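PDB 3MZ2: glycerophosphoryl diester phosphodiesterase from Parabacteroides distasonis, which probably hydrolyses glycerophosphodiesters to an alcohol and glycerol phosphate. Local coordinates for residues Val160-His165 with Arg171-Lys176; Phe182-Lys187 with Gln193-Asn198; Ile200-Ile205 with Arg227-Met232. All blocks are in the same frame, centred on the assembly; numbering follows the deposited sequence. Where two conformers were deposited one is given.

Contact 1: Val160-His165 with Arg171-Lys176; sequences VMITVH and RFFYEK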
loop_
_atom_site.group_PDB
_atom_site.type_symbol
_atom_site.label_atom_id
_atom_site.label_comp_id
_atom_site.label_asym_id
_atom_site.label_seq_id
_atom_site.Cartn_x
_atom_site.Cartn_y
_atom_site.Cartn_z
ATOM N N VAL A 160 15.183 11.849 9.075
ATOM C CA VAL A 160 13.918 11.336 8.502
ATOM C C VAL A 160 14.296 10.295 7.455
ATOM O O VAL A 160 14.845 10.638 6.400
ATOM C CB VAL A 160 13.062 12.463 7.894
ATOM C CG1 VAL A 160 11.681 11.903 7.383
ATOM C CG2 VAL A 160 12.864 13.630 8.858
HETATM N N MSE A 161 14.043 9.023 7.762
HETATM C CA MSE A 161 14.373 7.889 6.887
HETATM C C MSE A 161 13.138 7.486 6.109
HETATM O O MSE A 161 12.008 7.804 6.537
HETATM C CB MSE A 161 14.861 6.665 7.688
HETATM C CG MSE A 161 16.169 6.917 8.341
HETATM SE SE MSE A 161 16.595 5.607 9.728
HETATM C CE MSE A 161 16.607 3.944 8.685
ATOM N N ILE A 162 13.346 6.750 5.029
ATOM C CA ILE A 162 12.230 6.331 4.149
ATOM C C ILE A 162 12.148 4.806 4.129
ATOM O O ILE A 162 13.139 4.148 3.904
ATOM C CB ILE A 162 12.441 6.855 2.715
ATOM C CG1 ILE A 162 12.609 8.387 2.729
ATOM C CG2 ILE A 162 11.241 6.444 1.803
ATOM C CD1 ILE A 162 13.274 8.966 1.436
ATOM N N THR A 163 10.954 4.266 4.368
ATOM C CA THR A 163 10.730 2.836 4.277
ATOM C C THR A 163 10.514 2.504 2.820
ATOM O O THR A 163 9.708 3.147 2.145
ATOM C CB THR A 163 9.497 2.384 5.089
ATOM O OG1 THR A 163 9.699 2.732 6.449
ATOM C CG2 THR A 163 9.345 0.828 4.974
ATOM N N VAL A 164 11.248 1.488 2.353
ATOM C CA VAL A 164 11.154 1.013 0.964
ATOM C C VAL A 164 10.983 -0.487 0.983
ATOM O O VAL A 164 11.583 -1.183 1.851
ATOM C CB VAL A 164 12.411 1.398 0.133
ATOM C CG1 VAL A 164 12.463 2.950 -0.069
ATOM C CG2 VAL A 164 13.711 0.863 0.734
ATOM N N HIS A 165 10.123 -0.963 0.086
ATOM C CA HIS A 165 9.774 -2.372 0.065
ATOM C C HIS A 165 10.635 -3.209 -0.895
ATOM O O HIS A 165 10.630 -4.430 -0.825
ATOM C CB HIS A 165 8.295 -2.556 -0.242
ATOM C CG HIS A 165 7.387 -1.987 0.793
ATOM N ND1 HIS A 165 6.164 -1.426 0.480
ATOM C CD2 HIS A 165 7.538 -1.838 2.131
ATOM C CE1 HIS A 165 5.588 -0.998 1.593
ATOM N NE2 HIS A 165 6.398 -1.243 2.608
ATOM N N ARG A 171 15.741 2.770 -5.384
ATOM C CA ARG A 171 16.490 3.457 -6.426
ATOM C C ARG A 171 15.803 4.765 -6.849
ATOM O O ARG A 171 16.468 5.767 -7.089
ATOM C CB ARG A 171 16.715 2.533 -7.613
ATOM C CG ARG A 171 17.490 3.168 -8.761
ATOM C CD ARG A 171 18.167 2.092 -9.566
ATOM N NE ARG A 171 17.231 1.446 -10.479
ATOM C CZ ARG A 171 16.904 1.943 -11.684
ATOM N NH1 ARG A 171 17.425 3.093 -12.109
ATOM N NH2 ARG A 171 16.063 1.295 -12.480
ATOM N N PHE A 172 14.477 4.770 -6.953
ATOM C CA PHE A 172 13.764 6.006 -7.211
ATOM C C PHE A 172 14.238 7.099 -6.248
ATOM O O PHE A 172 14.644 8.203 -6.667
ATOM C CB PHE A 172 12.253 5.848 -7.008
ATOM C CG PHE A 172 11.521 7.165 -7.047
ATOM C CD1 PHE A 172 11.210 7.774 -8.273
ATOM C CD2 PHE A 172 11.190 7.835 -5.863
ATOM C CE1 PHE A 172 10.571 9.004 -8.303
ATOM C CE2 PHE A 172 10.563 9.063 -5.901
ATOM C CZ PHE A 172 10.238 9.636 -7.123
ATOM N N PHE A 173 14.189 6.799 -4.940
ATOM C CA PHE A 173 14.572 7.786 -3.945
ATOM C C PHE A 173 16.065 8.097 -3.985
ATOM O O PHE A 173 16.459 9.274 -3.897
ATOM C CB PHE A 173 14.203 7.318 -2.537
ATOM C CG PHE A 173 12.751 7.404 -2.243
ATOM C CD1 PHE A 173 12.154 8.639 -2.012
ATOM C CD2 PHE A 173 11.962 6.256 -2.217
ATOM C CE1 PHE A 173 10.775 8.717 -1.703
ATOM C CE2 PHE A 173 10.582 6.352 -1.903
ATOM C CZ PHE A 173 10.014 7.579 -1.663
ATOM N N TYR A 174 16.903 7.052 -4.097
ATOM C CA TYR A 174 18.359 7.235 -3.983
ATOM C C TYR A 174 18.927 8.108 -5.152
ATOM O O TYR A 174 19.789 8.948 -4.932
ATOM C CB TYR A 174 19.054 5.870 -3.895
ATOM C CG TYR A 174 20.540 5.999 -3.819
ATOM C CD1 TYR A 174 21.168 6.404 -2.670
ATOM C CD2 TYR A 174 21.329 5.767 -4.950
ATOM C CE1 TYR A 174 22.573 6.552 -2.630
ATOM C CE2 TYR A 174 22.697 5.929 -4.894
ATOM C CZ TYR A 174 23.299 6.307 -3.752
ATOM O OH TYR A 174 24.661 6.507 -3.728
ATOM N N GLU A 175 18.398 7.912 -6.347
ATOM C CA GLU A 175 18.778 8.673 -7.533
ATOM C C GLU A 175 18.328 10.127 -7.365
ATOM O O GLU A 175 19.042 11.020 -7.811
ATOM C CB GLU A 175 18.241 8.016 -8.817
ATOM C CG GLU A 175 18.978 6.674 -9.079
ATOM C CD GLU A 175 18.726 6.033 -10.414
ATOM O OE1 GLU A 175 17.808 6.495 -11.111
ATOM O OE2 GLU A 175 19.467 5.038 -10.728
ATOM N N LYS A 176 17.199 10.371 -6.684
ATOM C CA LYS A 176 16.742 11.751 -6.443
ATOM C C LYS A 176 17.575 12.453 -5.388
ATOM O O LYS A 176 17.822 13.657 -5.467
ATOM C CB LYS A 176 15.288 11.788 -5.985
ATOM C CG LYS A 176 14.302 11.632 -7.098
ATOM C CD LYS A 176 12.918 12.008 -6.660
#

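Contact 2: Phe182-Lys187 with Gln193-Asn198; sequences FEAFVK and QDYEDN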
loop_
_atom_site.group_PDB
_atom_site.type_symbol
_atom_site.label_atom_id
_atom_site.label_comp_id
_atom_site.label_asym_id
_atom_site.label_seq_id
_atom_site.Cartn_x
_atom_site.Cartn_y
_atom_site.Cartn_z
ATOM N N PHE A 182 17.610 4.592 4.329
ATOM C CA PHE A 182 16.451 3.748 4.156
ATOM C C PHE A 182 16.238 2.736 5.272
ATOM O O PHE A 182 17.224 2.161 5.791
ATOM C CB PHE A 182 16.584 2.984 2.835
ATOM C CG PHE A 182 16.644 3.891 1.657
ATOM C CD1 PHE A 182 15.533 4.628 1.293
ATOM C CD2 PHE A 182 17.816 4.037 0.948
ATOM C CE1 PHE A 182 15.590 5.503 0.226
ATOM C CE2 PHE A 182 17.908 4.931 -0.128
ATOM C CZ PHE A 182 16.794 5.627 -0.521
ATOM N N GLU A 183 14.955 2.475 5.556
ATOM C CA GLU A 183 14.561 1.199 6.167
ATOM C C GLU A 183 14.082 0.323 4.987
ATOM O O GLU A 183 13.108 0.637 4.353
ATOM C CB GLU A 183 13.441 1.367 7.198
ATOM C CG GLU A 183 13.000 0.006 7.712
ATOM C CD GLU A 183 11.826 0.045 8.631
ATOM O OE1 GLU A 183 11.924 0.734 9.681
ATOM O OE2 GLU A 183 10.865 -0.689 8.317
ATOM N N ALA A 184 14.836 -0.700 4.660
ATOM C CA ALA A 184 14.535 -1.563 3.515
ATOM C C ALA A 184 13.987 -2.908 3.960
ATOM O O ALA A 184 14.521 -3.513 4.852
ATOM C CB ALA A 184 15.816 -1.763 2.673
ATOM N N PHE A 185 12.898 -3.378 3.344
ATOM C CA PHE A 185 12.431 -4.734 3.553
ATOM C C PHE A 185 13.421 -5.704 2.936
ATOM O O PHE A 185 13.673 -5.674 1.713
ATOM C CB PHE A 185 11.045 -4.925 2.932
ATOM C CG PHE A 185 9.900 -4.387 3.772
ATOM C CD1 PHE A 185 9.992 -3.136 4.348
ATOM C CD2 PHE A 185 8.722 -5.098 3.914
ATOM C CE1 PHE A 185 8.979 -2.649 5.164
ATOM C CE2 PHE A 185 7.664 -4.587 4.706
ATOM C CZ PHE A 185 7.809 -3.350 5.316
ATOM N N VAL A 186 13.984 -6.579 3.755
ATOM C CA VAL A 186 14.976 -7.535 3.259
ATOM C C VAL A 186 14.712 -8.856 3.931
ATOM O O VAL A 186 15.361 -9.194 4.901
ATOM C CB VAL A 186 16.482 -7.112 3.507
ATOM C CG1 VAL A 186 17.369 -7.940 2.580
ATOM C CG2 VAL A 186 16.716 -5.664 3.289
ATOM N N LYS A 187 13.732 -9.599 3.422
ATOM C CA LYS A 187 13.257 -10.783 4.147
ATOM C C LYS A 187 13.860 -12.100 3.648
ATOM O O LYS A 187 13.731 -13.126 4.304
ATOM C CB LYS A 187 11.740 -10.852 4.057
ATOM C CG LYS A 187 11.048 -9.638 4.643
ATOM C CD LYS A 187 9.618 -9.579 4.315
ATOM C CE LYS A 187 8.722 -10.121 5.359
ATOM N NZ LYS A 187 7.356 -10.383 4.770
ATOM N N GLN A 193 19.818 -9.580 -3.047
ATOM C CA GLN A 193 20.296 -9.427 -4.408
ATOM C C GLN A 193 19.627 -8.248 -5.114
ATOM O O GLN A 193 20.275 -7.517 -5.881
ATOM C CB GLN A 193 20.108 -10.710 -5.247
ATOM C CG GLN A 193 20.784 -10.677 -6.654
ATOM C CD GLN A 193 22.305 -10.723 -6.591
ATOM O OE1 GLN A 193 22.888 -11.578 -5.911
ATOM N NE2 GLN A 193 22.957 -9.818 -7.313
ATOM N N ASP A 194 18.331 -8.119 -4.903
ATOM C CA ASP A 194 17.512 -7.007 -5.447
ATOM C C ASP A 194 18.144 -5.628 -5.135
ATOM O O ASP A 194 18.296 -4.773 -6.031
ATOM C CB ASP A 194 16.094 -7.070 -4.842
ATOM C CG ASP A 194 15.163 -6.031 -5.397
ATOM O OD1 ASP A 194 15.353 -5.612 -6.557
ATOM O OD2 ASP A 194 14.224 -5.650 -4.677
ATOM N N TYR A 195 18.470 -5.367 -3.869
ATOM C CA TYR A 195 19.061 -4.067 -3.565
ATOM C C TYR A 195 20.396 -3.887 -4.238
ATOM O O TYR A 195 20.714 -2.786 -4.695
ATOM C CB TYR A 195 19.174 -3.792 -2.057
ATOM C CG TYR A 195 17.815 -3.705 -1.451
ATOM C CD1 TYR A 195 17.070 -2.546 -1.533
ATOM C CD2 TYR A 195 17.255 -4.823 -0.866
ATOM C CE1 TYR A 195 15.797 -2.471 -1.022
ATOM C CE2 TYR A 195 15.951 -4.790 -0.352
ATOM C CZ TYR A 195 15.224 -3.602 -0.432
ATOM O OH TYR A 195 13.943 -3.486 0.065
ATOM N N GLU A 196 21.190 -4.962 -4.313
ATOM C CA GLU A 196 22.484 -4.883 -4.958
ATOM C C GLU A 196 22.315 -4.614 -6.439
ATOM O O GLU A 196 22.995 -3.768 -6.990
ATOM C CB GLU A 196 23.329 -6.146 -4.730
ATOM C CG GLU A 196 23.663 -6.255 -3.292
ATOM C CD GLU A 196 24.461 -7.486 -2.906
ATOM O OE1 GLU A 196 24.480 -8.468 -3.680
ATOM O OE2 GLU A 196 25.061 -7.447 -1.804
ATOM N N ASP A 197 21.360 -5.284 -7.068
ATOM C CA ASP A 197 21.125 -5.111 -8.496
ATOM C C ASP A 197 20.645 -3.690 -8.813
ATOM O O ASP A 197 20.893 -3.184 -9.934
ATOM C CB ASP A 197 20.100 -6.123 -8.988
ATOM C CG ASP A 197 20.684 -7.528 -9.123
ATOM O OD1 ASP A 197 21.914 -7.688 -8.991
ATOM O OD2 ASP A 197 19.920 -8.476 -9.335
ATOM N N ASN A 198 19.980 -3.054 -7.854
ATOM C CA ASN A 198 19.529 -1.671 -8.005
ATOM C C ASN A 198 20.533 -0.636 -7.512
ATOM O O ASN A 198 20.238 0.549 -7.457
ATOM C CB ASN A 198 18.169 -1.459 -7.315
ATOM C CG ASN A 198 17.019 -1.931 -8.188
ATOM O OD1 ASN A 198 16.644 -1.235 -9.104
ATOM N ND2 ASN A 198 16.553 -3.154 -7.976
#

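Contact 3: Ile200-Ile205 with Arg227-Met232; sequences IPWSHI and RGVMCM. With SO4 (sulfate ion), chain D.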
loop_
_atom_site.group_PDB
_atom_site.type_symbol
_atom_site.label_atom_id
_atom_site.label_comp_id
_atom_site.label_asym_id
_atom_site.label_seq_id
_atom_site.Cartn_x
_atom_site.Cartn_y
_atom_site.Cartn_z
ATOM N N ILE A 200 21.839 0.125 -4.555
ATOM C CA ILE A 200 21.634 0.877 -3.323
ATOM C C ILE A 200 22.786 0.582 -2.369
ATOM O O ILE A 200 22.966 -0.568 -1.972
ATOM C CB ILE A 200 20.325 0.519 -2.609
ATOM C CG1 ILE A 200 19.184 0.507 -3.621
ATOM C CG2 ILE A 200 20.052 1.529 -1.457
ATOM C CD1 ILE A 200 18.937 1.838 -4.306
ATOM N N PRO A 201 23.543 1.613 -1.954
ATOM C CA PRO A 201 24.629 1.321 -1.013
ATOM C C PRO A 201 24.139 0.727 0.290
ATOM O O PRO A 201 23.197 1.229 0.862
ATOM C CB PRO A 201 25.262 2.695 -0.756
ATOM C CG PRO A 201 24.740 3.583 -1.849
ATOM C CD PRO A 201 23.439 3.050 -2.264
ATOM N N TRP A 202 24.774 -0.351 0.763
ATOM C CA TRP A 202 24.359 -0.965 2.003
ATOM C C TRP A 202 24.562 0.032 3.179
ATOM O O TRP A 202 23.858 -0.067 4.177
ATOM C CB TRP A 202 25.117 -2.296 2.235
ATOM C CG TRP A 202 24.663 -3.422 1.359
ATOM C CD1 TRP A 202 25.436 -4.135 0.474
ATOM C CD2 TRP A 202 23.373 -4.021 1.335
ATOM N NE1 TRP A 202 24.675 -5.097 -0.147
ATOM C CE2 TRP A 202 23.413 -5.073 0.383
ATOM C CE3 TRP A 202 22.176 -3.749 2.010
ATOM C CZ2 TRP A 202 22.285 -5.853 0.077
ATOM C CZ3 TRP A 202 21.038 -4.532 1.745
ATOM C CH2 TRP A 202 21.112 -5.570 0.764
ATOM N N SER A 203 25.510 0.949 3.037
ATOM C CA SER A 203 25.708 1.973 4.038
ATOM C C SER A 203 24.469 2.847 4.222
ATOM O O SER A 203 24.333 3.516 5.236
ATOM C CB SER A 203 26.899 2.851 3.698
ATOM O OG SER A 203 26.756 3.510 2.451
ATOM N N HIS A 204 23.613 2.901 3.210
ATOM C CA HIS A 204 22.358 3.659 3.325
ATOM C C HIS A 204 21.105 2.827 3.688
ATOM O O HIS A 204 19.970 3.334 3.587
ATOM C CB HIS A 204 22.133 4.396 2.006
ATOM C CG HIS A 204 23.082 5.534 1.837
ATOM N ND1 HIS A 204 22.686 6.847 1.771
ATOM C CD2 HIS A 204 24.435 5.541 1.756
ATOM C CE1 HIS A 204 23.756 7.621 1.650
ATOM N NE2 HIS A 204 24.824 6.853 1.606
ATOM N N ILE A 205 21.338 1.603 4.155
ATOM C CA ILE A 205 20.308 0.649 4.484
ATOM C C ILE A 205 20.378 0.164 5.952
ATOM O O ILE A 205 21.445 -0.179 6.465
ATOM C CB ILE A 205 20.313 -0.523 3.524
ATOM C CG1 ILE A 205 19.868 -0.010 2.156
ATOM C CG2 ILE A 205 19.375 -1.641 4.022
ATOM C CD1 ILE A 205 19.860 -1.080 1.094
ATOM N N ARG A 227 27.615 -7.416 5.338
ATOM C CA ARG A 227 27.524 -6.179 4.550
ATOM C C ARG A 227 27.417 -4.908 5.389
ATOM O O ARG A 227 27.219 -3.822 4.839
ATOM C CB ARG A 227 26.339 -6.276 3.595
ATOM C CG ARG A 227 26.499 -7.328 2.514
ATOM C CD ARG A 227 25.116 -7.831 2.016
ATOM N NE ARG A 227 25.246 -8.627 0.807
ATOM C CZ ARG A 227 25.659 -9.887 0.771
ATOM N NH1 ARG A 227 25.996 -10.537 1.881
ATOM N NH2 ARG A 227 25.774 -10.514 -0.398
ATOM N N GLY A 228 27.549 -5.027 6.710
ATOM C CA GLY A 228 27.478 -3.865 7.598
ATOM C C GLY A 228 26.089 -3.374 7.953
ATOM O O GLY A 228 25.911 -2.243 8.437
ATOM N N VAL A 229 25.098 -4.237 7.729
ATOM C CA VAL A 229 23.699 -3.844 7.853
ATOM C C VAL A 229 23.058 -4.359 9.153
ATOM O O VAL A 229 23.118 -5.546 9.427
ATOM C CB VAL A 229 22.906 -4.327 6.634
ATOM C CG1 VAL A 229 21.374 -4.094 6.729
ATOM C CG2 VAL A 229 23.457 -3.625 5.377
HETATM N N MSE A 230 22.468 -3.459 9.933
HETATM C CA MSE A 230 21.688 -3.831 11.112
HETATM C C MSE A 230 20.310 -4.317 10.718
HETATM O O MSE A 230 19.731 -3.789 9.767
HETATM C CB MSE A 230 21.524 -2.654 12.054
HETATM C CG MSE A 230 22.839 -2.371 12.691
HETATM SE SE MSE A 230 22.996 -0.857 13.866
HETATM C CE MSE A 230 22.241 -1.617 15.497
ATOM N N CYS A 231 19.802 -5.275 11.490
ATOM C CA CYS A 231 18.569 -5.998 11.186
ATOM C C CYS A 231 17.503 -5.847 12.285
ATOM O O CYS A 231 17.785 -5.955 13.498
ATOM C CB CYS A 231 18.911 -7.491 10.911
ATOM S SG CYS A 231 20.023 -7.728 9.530
HETATM N N MSE A 232 16.298 -5.626 11.810
HETATM C CA MSE A 232 15.175 -5.307 12.674
HETATM C C MSE A 232 14.086 -6.349 12.522
HETATM O O MSE A 232 13.662 -6.659 11.410
HETATM C CB MSE A 232 14.593 -3.963 12.288
HETATM C CG MSE A 232 13.572 -3.443 13.293
HETATM SE SE MSE A 232 13.012 -1.679 12.774
HETATM C CE MSE A 232 11.455 -2.108 11.685
HETATM S S SO4 D . 26.737 -14.138 0.647
HETATM O O1 SO4 D . 25.688 -15.160 0.662
HETATM O O2 SO4 D . 26.862 -13.466 1.952
HETATM O O3 SO4 D . 28.008 -14.802 0.346
HETATM O O4 SO4 D . 26.417 -13.167 -0.394
HETATM O O HOH W 1 24.506 -0.155 6.926
HETATM O O HOH W 2 21.959 -0.778 9.111
#

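Contact 1: Val160-His165 with Arg171-Lys176
Ile162 and Phe173 meet where strand 160-164 is overlaid by the helix that follows it, and the contact between them is wholly apolar. The two branches of Ile162 divide the work. CG2 lies over one face of the Phe173 ring, 3.9 Å from its centroid and only 17° off the normal, a CH-pi contact displaced toward the CE2-CZ side. CD1 comes down on the same side of the ring, by Phe173 CD1, 3.6 Å away. Because CG2 stands anti to the backbone N of Ile162 (chi1 -56° for the CG1 branch), both ends of the side chain can settle on that face. Val164, two residues along and on the same side of the strand, adds CG1 obliquely, 4.0 Å from Phe173 CD2. The opposite face of the Phe173 ring is taken by CD2 of its helix neighbour Phe172, so the ring is held from both faces. With an alanine at this position, the methyls of Ile162 and Val164 would probably lose their common partner and a gap would open between strand and helix. Beta-branched residues suit the strand here, and a long flat ring suits the helix because it spans the distance to the sheet. On the helix, Arg171 NH1 donates to Glu175 OE2 (3.1 Å, 165°), a one-turn salt bridge on exposed residues. Thr163 points away from the helix, whereas Ile162 and Val164 point toward it, the ordinary alternation of a strand. Parallel strands 160-164 and 182-185, joined through helix 167-176, form a TIM-barrel beta-alpha-beta unit whose outward side chains meet the helix.

Contact 2: Phe182-Lys187 with Gln193-Asn198
Around the Tyr195 ring, the carbonyl oxygen of Phe185 sits at the edge, near the ring plane, while Ala184 CB and Val186 CG2 come in obliquely. The phenol hydroxyl donates to that carbonyl: Tyr195 OH to Phe185 O is 2.8 Å, with a C=O...donor angle of 129° and the donor tilted 29° from the carbonyl plane. Tyrosine suits this place because its ring fills the apolar space beneath the strand while its hydroxyl satisfies a backbone oxygen at the strand's end. Its CG stands beside the backbone N, anti to the carbonyl carbon (chi1 -65°), which sends the ring from the helix to the strand. Ala184 CB lies 3.7 Å from Tyr195 CZ, and a small side chain there lets the ring come close; Val186 CG2 packs 3.8 Å from Tyr195 CE2. Where the helix ends, Asp194 O is gripped from opposite faces of its plane by Asn198 N and Asn198 ND2, the latter at 3.1 Å. Strand 182-185 lies between strands 160-164 and 205-210 in the barrel sheet, and Ala184 also touches Val164 and Ile205 on these. Helix 189-197 covers it from outside, with Tyr195 reaching on to Trp202 and Asn198 OD1 accepting from Arg171 of helix 167-176.

Contact 3: Ile200-Ile205 with Arg227-Met232
Trp202 and Val229 bring the two backbones nearest, CA to CA 6.6 Å, where a short 3-10 turn at 202-203 faces the Schellman motif that ends helix 215-226, its C-prime residue Gly228 having the positive phi such a turn needs. Both segments lead into neighbouring parallel strands of the TIM barrel, 205-210 and 231-234. No direct hydrogen bond joins segments 200-205 and 227-232; instead two waters bridge them, one between Trp202 O and Gly228 O, the other between Ile205 O and Met230 N. Trp202 and Arg227 run side by side. Arg227 CD sits over the indole's five-membered ring, 3.8 Å from its centroid, in a CH-pi contact. The guanidinium stands almost perpendicular to the indole, at 89°, so this is a contact of the arginine's aliphatic stem and not a stack. An extended chain from CG to NE (chi3 168°) carries the charged end past the ring. Glu196 OE2 ties the pair together from outside, hydrogen-bonded to Trp202 NE1 and salt-bridged to Arg227 NE. Val229, branched and buried, fills the inner side: CG2 meets Trp202 CE3 at 3.6 Å, and CG1 meets Ile205 CG2 at 4.2 Å. The outer end of the guanidinium holds a sulfate, probably from the crystallisation liquor: Arg227 NH1 donates to O2 at 3.1 Å, and Arg227 NH2 to O4 at 2.7 Å in a nearly straight bond of 172°.

Overall arrangement
The three contacts follow one another along the chain and around the same barrel. Contacts 1 and 2 are both buried beta-alpha pairs, and their strands lie side by side, bonded through Val164 N to Glu183 O; yet contact 1 is purely apolar, whereas contact 2 adds a phenol gripping a strand-end carbonyl. Contact 3 joins loops that feed the next two strands and is only partly buried, so it mixes aliphatic and CH-pi packing with water bridges and a charged end. Glu196, on the helix of contact 2, reaches Arg227 of contact 3, and Phe182 N bonds to His204 O. Contact 1 meets contact 3 by packing alone, Tyr174 against Pro201.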